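Local coordinates for protein polyketide synthase (Lyngbya majuscula 19L, PDB 3QIT) that acts as the thioesterase of curacin A biosynthesis, a decarboxylating alpha/beta hydrolase that forms the terminal alkene of the product, at residues Cys19-Pro24 with Val45-Ala50. Numbering follows the deposited sequence. Where two conformers were deposited one is given.
Sequences CSWGSP and VALPLA
Apolar contacts dominate where the end of strand 14-21 meets helix 43-51 of the alpha/beta hydrolase fold. Trp21 has CG beside the backbone N (chi1 -61°), and its indole lies against the helix. Ala46 CB sits over one face of the indole. This methyl, Ala46 CB, makes a CH-pi contact, 3.7 Å from the centroid of the Trp21 six-membered ring and 25° off the ring normal. Leu47 comes in obliquely, its CD2 3.8 Å from Trp21 CD1. One turn beyond Ala46, Ala50 CB rests 4.1 Å from Trp21 CB and 3.8 Å from Gly22 CA. Gly22 has a positive phi (96°) and brings no side chain against that methyl.

Polar links are few. No direct hydrogen bond joins the segments. A water accepts from Ser23 N (2.9 Å) and donates weakly to Ala50 O. Trp21 NE1 donates a hydrogen bond to Gln43 OE1 at the start of the same helix, and Trp21 pairs through its backbone with Val56 of strand 55-59.

An alanine in place of Trp21 would remove the indole and would probably loosen the packing of helix on strand, losing the Ala46 and Leu47 contacts and the hydrogen bond to Gln43. Residues 19-24 and 45-50 thus meet through apolar surfaces, and the indole N-H adds a directional tie.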
# COMPACT_ATOMS: atom_id res chain seq x y z
N CYS B 19 -21.04 -11.47 2.56
CA CYS B 19 -22.48 -11.48 2.78
C CYS B 19 -23.09 -12.16 1.57
O CYS B 19 -22.66 -11.90 0.44
CB CYS B 19 -23.04 -10.08 2.85
SG CYS B 19 -22.36 -9.06 4.18
N SER B 20 -24.04 -13.05 1.78
CA SER B 20 -24.65 -13.73 0.65
C SER B 20 -26.14 -13.95 0.81
O SER B 20 -26.66 -14.06 1.93
CB SER B 20 -23.95 -15.07 0.36
OG SER B 20 -24.27 -16.02 1.36
N TRP B 21 -26.83 -13.99 -0.33
CA TRP B 21 -28.26 -14.27 -0.39
C TRP B 21 -28.45 -15.31 -1.47
O TRP B 21 -27.76 -15.29 -2.49
CB TRP B 21 -29.06 -13.02 -0.77
CG TRP B 21 -28.95 -11.86 0.17
CD1 TRP B 21 -29.82 -11.51 1.15
CD2 TRP B 21 -27.89 -10.90 0.21
NE1 TRP B 21 -29.38 -10.37 1.79
CE2 TRP B 21 -28.21 -9.97 1.22
CE3 TRP B 21 -26.72 -10.71 -0.54
CZ2 TRP B 21 -27.36 -8.88 1.54
CZ3 TRP B 21 -25.88 -9.63 -0.23
CH2 TRP B 21 -26.22 -8.72 0.79
N GLY B 22 -29.38 -16.23 -1.25
CA GLY B 22 -29.73 -17.20 -2.29
C GLY B 22 -28.98 -18.51 -2.15
O GLY B 22 -28.17 -18.66 -1.24
N SER B 23 -29.28 -19.48 -3.03
CA SER B 23 -28.74 -20.84 -2.91
C SER B 23 -27.30 -20.92 -3.38
O SER B 23 -26.98 -20.41 -4.45
CB SER B 23 -29.58 -21.83 -3.74
OG SER B 23 -30.97 -21.70 -3.49
N PRO B 24 -26.42 -21.58 -2.60
CA PRO B 24 -24.99 -21.70 -2.93
C PRO B 24 -24.68 -22.30 -4.31
O PRO B 24 -23.59 -22.07 -4.83
CB PRO B 24 -24.43 -22.60 -1.81
CG PRO B 24 -25.64 -23.26 -1.20
CD PRO B 24 -26.71 -22.23 -1.31
N VAL B 45 -31.18 -4.77 -3.60
CA VAL B 45 -30.89 -5.36 -4.92
C VAL B 45 -30.84 -6.91 -4.88
O VAL B 45 -31.31 -7.58 -5.81
CB VAL B 45 -29.57 -4.80 -5.49
CG1 VAL B 45 -29.24 -5.43 -6.86
CG2 VAL B 45 -29.63 -3.25 -5.59
N ALA B 46 -30.24 -7.45 -3.82
CA ALA B 46 -29.97 -8.87 -3.74
C ALA B 46 -31.26 -9.71 -3.60
O ALA B 46 -31.35 -10.79 -4.20
CB ALA B 46 -29.04 -9.15 -2.57
N LEU B 47 -32.23 -9.22 -2.83
CA LEU B 47 -33.44 -10.03 -2.58
C LEU B 47 -34.15 -10.45 -3.88
O LEU B 47 -34.37 -11.64 -4.08
CB LEU B 47 -34.40 -9.37 -1.55
CG LEU B 47 -33.77 -9.24 -0.14
CD1 LEU B 47 -34.64 -8.45 0.83
CD2 LEU B 47 -33.45 -10.61 0.43
N PRO B 48 -34.45 -9.49 -4.78
CA PRO B 48 -35.12 -9.91 -6.02
C PRO B 48 -34.25 -10.79 -6.91
O PRO B 48 -34.78 -11.64 -7.62
CB PRO B 48 -35.45 -8.58 -6.72
CG PRO B 48 -34.71 -7.54 -5.99
CD PRO B 48 -34.48 -8.03 -4.62
N LEU B 49 -32.93 -10.58 -6.90
CA LEU B 49 -32.03 -11.48 -7.67
C LEU B 49 -32.01 -12.89 -7.12
O LEU B 49 -32.03 -13.87 -7.88
CB LEU B 49 -30.58 -10.95 -7.68
CG LEU B 49 -30.31 -9.62 -8.38
CD1 LEU B 49 -28.90 -9.14 -8.05
CD2 LEU B 49 -30.51 -9.77 -9.89
N ALA B 50 -31.96 -13.01 -5.79
CA ALA B 50 -31.93 -14.33 -5.17
C ALA B 50 -33.27 -15.03 -5.44
O ALA B 50 -33.30 -16.23 -5.66
CB ALA B 50 -31.66 -14.23 -3.67
O HOH W 1 -30.85 -18.42 -5.27